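Local coordinates for protein SusD homolog (Bacteroides thetaiotaomicron, PDB 3SGH) that probably binds glycans at the outer membrane as a SusD-like lipoprotein of a polysaccharide-uptake system, at residues A64-S69 against T441-A446; R452-L457 against D483-D488. All coordinates share one frame; numbering follows the deposited sequence. Where two conformers were deposited one is given.

Contact 1 (A64-S69 against T441-A446)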
ATOM      1  N   ALA A  64       7.038  -0.772  15.201  1.00 13.64           N
ATOM      2  CA  ALA A  64       5.682  -0.500  15.742  1.00 14.60           C
ATOM      3  C   ALA A  64       5.658   0.703  16.641  1.00 14.78           C
ATOM      4  O   ALA A  64       4.609   1.334  16.786  1.00 16.57           O
ATOM      5  CB  ALA A  64       5.112  -1.733  16.484  1.00 14.02           C
ATOM      6  N   TYR A  65       6.805   1.006  17.267  1.00 15.07           N
ATOM      7  CA  TYR A  65       6.922   2.192  18.133  1.00 15.03           C
ATOM      8  C   TYR A  65       7.817   3.281  17.486  1.00 15.94           C
ATOM      9  O   TYR A  65       8.351   4.185  18.164  1.00 16.26           O
ATOM     10  CB  TYR A  65       7.457   1.789  19.513  1.00 15.48           C
ATOM     11  CG  TYR A  65       6.774   0.612  20.185  1.00 15.43           C
ATOM     12  CD1 TYR A  65       7.144  -0.684  19.907  1.00 15.39           C
ATOM     13  CD2 TYR A  65       5.787   0.805  21.169  1.00 16.28           C
ATOM     14  CE1 TYR A  65       6.591  -1.756  20.575  1.00 15.29           C
ATOM     15  CE2 TYR A  65       5.210  -0.224  21.809  1.00 13.73           C
ATOM     16  CZ  TYR A  65       5.609  -1.539  21.529  1.00 15.35           C
ATOM     17  OH  TYR A  65       5.070  -2.631  22.187  1.00 16.36           O
ATOM     18  N   TYR A  66       7.999   3.151  16.172  1.00 14.74           N
ATOM     19  CA  TYR A  66       8.624   4.155  15.339  1.00 14.85           C
ATOM     20  C   TYR A  66      10.110   4.250  15.554  1.00 13.86           C
ATOM     21  O   TYR A  66      10.663   5.277  15.326  1.00 15.83           O
ATOM     22  CB  TYR A  66       7.993   5.540  15.566  1.00 15.72           C
ATOM     23  CG  TYR A  66       6.473   5.549  15.666  1.00 13.61           C
ATOM     24  CD1 TYR A  66       5.668   4.775  14.835  1.00 16.72           C
ATOM     25  CD2 TYR A  66       5.847   6.322  16.627  1.00 16.74           C
ATOM     26  CE1 TYR A  66       4.275   4.788  14.980  1.00 15.43           C
ATOM     27  CE2 TYR A  66       4.462   6.336  16.762  1.00 14.06           C
ATOM     28  CZ  TYR A  66       3.685   5.598  15.938  1.00 15.45           C
ATOM     29  OH  TYR A  66       2.303   5.617  16.126  1.00 17.50           O
ATOM     30  N   ASN A  67      10.754   3.165  15.988  1.00 14.36           N
ATOM     31  CA  ASN A  67      12.188   3.231  16.231  1.00 14.92           C
ATOM     32  C   ASN A  67      12.909   1.935  15.819  1.00 14.97           C
ATOM     33  O   ASN A  67      13.639   1.307  16.606  1.00 17.02           O
ATOM     34  CB  ASN A  67      12.459   3.563  17.693  1.00 16.09           C
ATOM     35  CG  ASN A  67      13.811   4.171  17.903  1.00 18.62           C
ATOM     36  OD1 ASN A  67      14.175   5.118  17.212  1.00 21.03           O
ATOM     37  ND2 ASN A  67      14.581   3.637  18.867  1.00 19.30           N
ATOM     38  N   ALA A  68      12.698   1.550  14.565  1.00 13.59           N
ATOM     39  CA  ALA A  68      13.370   0.369  14.000  1.00 14.28           C
ATOM     40  C   ALA A  68      14.878   0.486  13.964  1.00 14.09           C
ATOM     41  O   ALA A  68      15.456   1.580  13.787  1.00 14.19           O
ATOM     42  CB  ALA A  68      12.872   0.077  12.582  1.00 15.01           C
ATOM     43  N   SER A  69      15.507  -0.675  14.047  1.00 14.66           N
ATOM     44  CA  SER A  69      16.921  -0.863  13.776  1.00 15.48           C
ATOM     45  C   SER A  69      17.278  -0.444  12.361  1.00 16.57           C
ATOM     46  O   SER A  69      16.435  -0.363  11.502  1.00 14.99           O
ATOM     47  CB  SER A  69      17.296  -2.335  13.953  1.00 15.49           C
ATOM     48  OG  SER A  69      16.696  -3.146  12.948  1.00 15.75           O
ATOM     49  N   THR A 441       0.943   2.749  21.306  1.00 15.86           N
ATOM     50  CA  THR A 441       0.711   3.212  22.666  1.00 16.44           C
ATOM     51  C   THR A 441       1.752   4.274  23.084  1.00 17.48           C
ATOM     52  O   THR A 441       1.467   5.152  23.912  1.00 18.11           O
ATOM     53  CB  THR A 441       0.679   2.058  23.698  1.00 16.39           C
ATOM     54  OG1 THR A 441       1.923   1.323  23.634  1.00 15.56           O
ATOM     55  CG2 THR A 441      -0.547   1.153  23.449  1.00 15.90           C
ATOM     56  N   GLU A 442       2.961   4.195  22.548  1.00 17.82           N
ATOM     57  CA  GLU A 442       3.976   5.206  22.814  1.00 19.77           C
ATOM     58  C   GLU A 442       4.949   5.244  21.648  1.00 18.92           C
ATOM     59  O   GLU A 442       5.126   4.241  20.961  1.00 18.09           O
ATOM     60  CB  GLU A 442       4.746   4.907  24.102  1.00 20.88           C
ATOM     61  CG  GLU A 442       5.680   3.729  23.993  1.00 25.12           C
ATOM     62  CD  GLU A 442       6.337   3.361  25.330  1.00 31.55           C
ATOM     63  OE1 GLU A 442       7.512   3.723  25.557  1.00 36.56           O
ATOM     64  OE2 GLU A 442       5.667   2.714  26.142  1.00 32.32           O
ATOM     65  N   SER A 443       5.606   6.381  21.480  1.00 19.02           N
ATOM     66  CA  SER A 443       6.703   6.491  20.562  1.00 18.80           C
ATOM     67  C   SER A 443       8.010   6.281  21.300  1.00 18.87           C
ATOM     68  O   SER A 443       8.255   6.873  22.346  1.00 18.91           O
ATOM     69  CB  SER A 443       6.717   7.855  19.870  1.00 19.00           C
ATOM     70  OG  SER A 443       7.915   8.026  19.119  1.00 19.37           O
HETATM   71  N   MSE A 444       8.869   5.493  20.682  1.00 18.07           N
HETATM   72  CA  MSE A 444      10.243   5.254  21.155  1.00 18.64           C
HETATM   73  C   MSE A 444      11.292   6.074  20.366  1.00 18.70           C
HETATM   74  O   MSE A 444      12.525   5.845  20.478  1.00 19.94           O
HETATM   75  CB  MSE A 444      10.552   3.764  21.090  1.00 17.57           C
HETATM   76  CG  MSE A 444       9.759   2.890  22.018  1.00 18.54           C
HETATM   77 SE   MSE A 444      10.388   3.141  23.835  0.75 19.53          SE
HETATM   78  CE  MSE A 444      12.025   2.160  23.674  1.00 24.15           C
ATOM     79  N   ASN A 445      10.795   7.051  19.594  1.00 18.84           N
ATOM     80  CA  ASN A 445      11.620   7.919  18.753  1.00 18.95           C
ATOM     81  C   ASN A 445      11.312   9.362  19.122  1.00 19.85           C
ATOM     82  O   ASN A 445      10.168   9.787  19.092  1.00 19.23           O
ATOM     83  CB  ASN A 445      11.280   7.673  17.283  1.00 19.51           C
ATOM     84  CG  ASN A 445      12.216   8.390  16.315  1.00 21.42           C
ATOM     85  OD1 ASN A 445      12.058   9.572  16.029  1.00 24.81           O
ATOM     86  ND2 ASN A 445      13.165   7.665  15.781  1.00 19.42           N
ATOM     87  N   ALA A 446      12.356  10.122  19.421  1.00 21.44           N
ATOM     88  CA  ALA A 446      12.200  11.510  19.811  1.00 22.43           C
ATOM     89  C   ALA A 446      11.656  12.410  18.721  1.00 21.88           C
ATOM     90  O   ALA A 446      11.142  13.492  19.014  1.00 22.45           O
ATOM     91  CB  ALA A 446      13.542  12.054  20.290  1.00 23.27           C
TER

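Contact 2 (R452-L457 against D483-D488)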
ATOM      1  N   ARG A 452       0.824  11.791  14.949  1.00 19.16           N
ATOM      2  CA  ARG A 452       1.103  11.739  13.517  1.00 19.45           C
ATOM      3  C   ARG A 452       1.847  10.482  13.085  1.00 16.65           C
ATOM      4  O   ARG A 452       1.875  10.172  11.886  1.00 17.57           O
ATOM      5  CB  ARG A 452       1.904  12.980  13.110  1.00 19.33           C
ATOM      6  CG  ARG A 452       1.145  14.280  13.520  1.00 23.78           C
ATOM      7  CD  ARG A 452       1.793  15.512  13.051  1.00 26.96           C
ATOM      8  NE  ARG A 452       1.755  15.686  11.607  1.00 27.59           N
ATOM      9  CZ  ARG A 452       2.826  15.715  10.796  1.00 26.39           C
ATOM     10  NH1 ARG A 452       4.063  15.562  11.248  1.00 26.56           N
ATOM     11  NH2 ARG A 452       2.654  15.938   9.508  1.00 24.96           N
ATOM     12  N   GLY A 453       2.463   9.813  14.055  1.00 15.89           N
ATOM     13  CA  GLY A 453       3.173   8.570  13.811  1.00 16.05           C
ATOM     14  C   GLY A 453       4.508   8.768  13.085  1.00 15.68           C
ATOM     15  O   GLY A 453       5.008   9.902  12.948  1.00 15.99           O
ATOM     16  N   GLN A 454       5.058   7.661  12.608  1.00 15.59           N
ATOM     17  CA  GLN A 454       6.261   7.675  11.774  1.00 15.15           C
ATOM     18  C   GLN A 454       5.885   8.246  10.426  1.00 14.91           C
ATOM     19  O   GLN A 454       4.839   7.947   9.912  1.00 14.95           O
ATOM     20  CB  GLN A 454       6.853   6.261  11.626  1.00 14.53           C
ATOM     21  CG  GLN A 454       8.121   6.253  10.773  1.00 14.62           C
ATOM     22  CD  GLN A 454       9.070   5.109  11.084  1.00 14.14           C
ATOM     23  OE1 GLN A 454       8.954   4.434  12.133  1.00 15.64           O
ATOM     24  NE2 GLN A 454      10.061   4.892  10.180  1.00 13.29           N
ATOM     25  N   ARG A 455       6.725   9.100   9.858  1.00 13.70           N
ATOM     26  CA  ARG A 455       6.361   9.878   8.683  1.00 14.25           C
ATOM     27  C   ARG A 455       7.054   9.359   7.393  1.00 13.72           C
ATOM     28  O   ARG A 455       6.574   9.618   6.292  1.00 15.69           O
ATOM     29  CB  ARG A 455       6.633  11.334   8.934  1.00 15.01           C
ATOM     30  CG  ARG A 455       5.954  11.890  10.158  1.00 14.36           C
ATOM     31  CD  ARG A 455       4.414  11.724  10.191  1.00 14.45           C
ATOM     32  NE  ARG A 455       3.756  12.436   9.089  1.00 15.03           N
ATOM     33  CZ  ARG A 455       2.442  12.441   8.832  1.00 15.88           C
ATOM     34  NH1 ARG A 455       1.600  11.729   9.561  1.00 15.64           N
ATOM     35  NH2 ARG A 455       1.946  13.165   7.830  1.00 18.78           N
ATOM     36  N   ARG A 456       8.158   8.634   7.570  1.00 13.61           N
ATOM     37  CA  ARG A 456       8.951   8.066   6.479  1.00 13.38           C
ATOM     38  C   ARG A 456       9.966   7.048   7.007  1.00 14.34           C
ATOM     39  O   ARG A 456      10.261   7.014   8.202  1.00 13.56           O
ATOM     40  CB  ARG A 456       9.728   9.158   5.731  1.00 12.28           C
ATOM     41  CG  ARG A 456      10.862   9.800   6.485  1.00 14.55           C
ATOM     42  CD  ARG A 456      11.481  10.958   5.760  1.00 15.08           C
ATOM     43  NE  ARG A 456      12.479  10.485   4.792  1.00 14.74           N
ATOM     44  CZ  ARG A 456      13.753  10.252   5.091  1.00 18.00           C
ATOM     45  NH1 ARG A 456      14.202  10.388   6.345  1.00 13.72           N
ATOM     46  NH2 ARG A 456      14.590   9.839   4.142  1.00 17.04           N
ATOM     47  N   LEU A 457      10.509   6.242   6.102  1.00 14.07           N
ATOM     48  CA  LEU A 457      11.713   5.475   6.395  0.50 14.66           C
ATOM     49  C   LEU A 457      12.928   6.347   6.047  1.00 15.32           C
ATOM     50  O   LEU A 457      12.822   7.261   5.243  1.00 15.19           O
ATOM     51  CB  LEU A 457      11.721   4.170   5.590  0.50 15.24           C
ATOM     52  CG  LEU A 457      10.962   2.995   6.220  0.50 16.23           C
ATOM     53  CD1 LEU A 457       9.543   3.346   6.641  0.50 18.00           C
ATOM     54  CD2 LEU A 457      10.980   1.803   5.247  0.50 16.84           C
ATOM     55  N   ASP A 483      17.429  13.542   7.926  1.00 18.34           N
ATOM     56  CA  ASP A 483      17.089  12.154   7.579  1.00 17.90           C
ATOM     57  C   ASP A 483      16.569  11.441   8.834  1.00 17.98           C
ATOM     58  O   ASP A 483      17.282  10.687   9.491  1.00 19.26           O
ATOM     59  CB  ASP A 483      18.328  11.444   6.993  1.00 18.59           C
ATOM     60  CG  ASP A 483      18.049   9.999   6.538  1.00 18.25           C
ATOM     61  OD1 ASP A 483      16.868   9.660   6.266  1.00 17.69           O
ATOM     62  OD2 ASP A 483      19.048   9.203   6.451  1.00 15.99           O
ATOM     63  N   SER A 484      15.313  11.714   9.151  1.00 17.21           N
ATOM     64  CA  SER A 484      14.619  11.257  10.329  1.00 17.16           C
ATOM     65  C   SER A 484      13.368  10.462   9.999  1.00 16.09           C
ATOM     66  O   SER A 484      12.692  10.758   8.992  1.00 14.95           O
ATOM     67  CB  SER A 484      14.165  12.501  11.122  1.00 18.43           C
ATOM     68  OG  SER A 484      13.362  12.169  12.220  1.00 19.14           O
ATOM     69  N   ASN A 485      13.015   9.538  10.894  1.00 15.78           N
ATOM     70  CA  ASN A 485      11.711   8.848  10.832  1.00 14.86           C
ATOM     71  C   ASN A 485      10.528   9.824  10.904  1.00 14.40           C
ATOM     72  O   ASN A 485       9.426   9.516  10.460  1.00 15.52           O
ATOM     73  CB  ASN A 485      11.549   7.878  12.015  1.00 14.93           C
ATOM     74  CG  ASN A 485      12.465   6.671  11.947  1.00 13.89           C
ATOM     75  OD1 ASN A 485      13.296   6.529  11.017  1.00 17.58           O
ATOM     76  ND2 ASN A 485      12.348   5.803  12.952  1.00 15.34           N
ATOM     77  N   GLY A 486      10.739  10.982  11.517  1.00 15.02           N
ATOM     78  CA  GLY A 486       9.656  11.939  11.743  1.00 16.14           C
ATOM     79  C   GLY A 486       9.550  13.083  10.721  1.00 16.45           C
ATOM     80  O   GLY A 486       8.665  13.956  10.841  1.00 17.77           O
ATOM     81  N   THR A 487      10.447  13.082   9.734  1.00 15.83           N
ATOM     82  CA  THR A 487      10.458  14.024   8.635  1.00 16.38           C
ATOM     83  C   THR A 487       9.412  13.675   7.592  1.00 15.88           C
ATOM     84  O   THR A 487       9.323  12.552   7.170  1.00 16.50           O
ATOM     85  CB  THR A 487      11.851  14.114   7.978  1.00 16.52           C
ATOM     86  OG1 THR A 487      12.753  14.729   8.915  1.00 17.43           O
ATOM     87  CG2 THR A 487      11.872  14.984   6.731  1.00 16.64           C
ATOM     88  N   ASP A 488       8.631  14.687   7.210  1.00 17.32           N
ATOM     89  CA  ASP A 488       7.600  14.527   6.219  1.00 16.01           C
ATOM     90  C   ASP A 488       8.131  14.464   4.795  1.00 15.77           C
ATOM     91  O   ASP A 488       9.052  15.181   4.404  1.00 16.60           O
ATOM     92  CB  ASP A 488       6.541  15.612   6.373  1.00 16.13           C
ATOM     93  CG  ASP A 488       5.417  15.210   7.353  1.00 16.39           C
ATOM     94  OD1 ASP A 488       4.817  14.109   7.202  1.00 16.09           O
ATOM     95  OD2 ASP A 488       5.143  16.033   8.283  1.00 18.52           O
TER
HETATM   96  O   HOH W   1      12.778   3.737  10.360  1.00 15.27           O
HETATM   97  O   HOH W   2       5.481  12.034   5.354  1.00 13.40           O

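Contact 1 (A64-S69 against T441-A446)
Asn67 and Asn445 cross their side chains at about a right angle and meet through their amides. The CB of Asn67 lies 3.6 Å from Met444 O. CG is anti to the backbone N (chi1 -157°) and comes closer, 3.3 Å from the same Met444 O. OD1 accepts from Asn445 ND2 at 3.1 Å, with the amide planes 65° apart. ND2 turns to another partner, Asn61 OD1. An alanine at Asn67 would probably leave both Asn445 ND2 and Asn61 OD1 without this amide and let the Asn445 side chain turn more easily, although Asn445 OD1 is also held by Asp447 N. The backbones are joined by a nearly straight bond from Met444 N to Tyr65 O, 2.9 Å long. Beside it, Met444 CG packs on Tyr65 CB at 3.6 Å, while the end of this selenomethionine leads away. Glu442 O lies in the plane of the Tyr65 ring, 3.5 Å from CD2 at its edge. The Tyr65 hydroxyl goes on to Ser289 O. Tyr66 CD2, at its ring edge, lies 3.7 Å from Ser443 OG, which bonds Cys448 O; Tyr66 OH bonds Ala440 N. Two loops, one leading into helix 70-73 and one following helix 424-432, are joined here without any regular sheet. One backbone and one amide-amide hydrogen bond combine with aromatic and aliphatic packing, and Glu442 O, buried without a hydrogen-bond partner in the model, is likely to carry some cost.

Contact 2 (R452-L457 against D483-D488)
Arg455 and Gly486 bring their CA atoms to 4.9 Å, and Asn485 O accepts from the backbone N of both Arg455, at 2.8 Å, and Arg456, over a longer bond. On one flank two arginines share the carboxylate of Asp488. Arg455 comes side-on, with NE 2.7 Å from OD1 and NH2 on the same oxygen. Its guanidinium stands 87° from the carboxylate plane. Arg452 comes end-on, NH1 and NH2 both on OD2, the latter at 2.8 Å. Arg452 NH2 also lies over one face of the Arg455 guanidinium, toward its rim, and the shared Asp488 charge would probably offset the repulsion between them. Arg455 NH1 is held by Arg452 O, which fixes the rotation of the group. A water bridges Arg455 O and Asp488 OD1. Segment 483-488 contains a type I beta turn from Ser484 to Thr487, begun by an ST turn in which Ser484 OG accepts from Gly486 N; Asp447 OD2 bonds the same hydroxyl. On the other flank, Arg456 has CG between its backbone N and carbonyl carbon (chi1 70°), which sets CG 3.2 Å from Ser484 O. Its NH1 bonds Asp483 OD1 at 2.8 Å, on the anti lone pair, and Ser484 O at 3.1 Å. NH2 joins on Asp483 OD1, and Asp483 OD2 is hydrogen-bonded to Tyr464 OH. The amides of Gln454 and Asn485 stack with their planes 10° apart. Gln454 NE2 donates to Arg456 O from above the carbonyl plane, and a water links it to Asn485 OD1, which also meets Arg458.

In the fold
Contact 1 and contact 2 lie side by side, their centres about 11 Å apart. Segments 441-446 and 452-457 belong to the same long loop between helices 424-432 and 461-466. The contacts touch directly: Asn485 ND2 probably bonds Tyr66 O at 3.0 Å, and Tyr66 CA packs on Gln454 OE1 at 3.2 Å. Asp447, between the two segments of that loop, has a bond to each contact. Contact 2 is buried, its centre about 17 Å from that of the chain; contact 1 is partly buried, its centre about 21 Å from the same point. Both are described here as packing between loops.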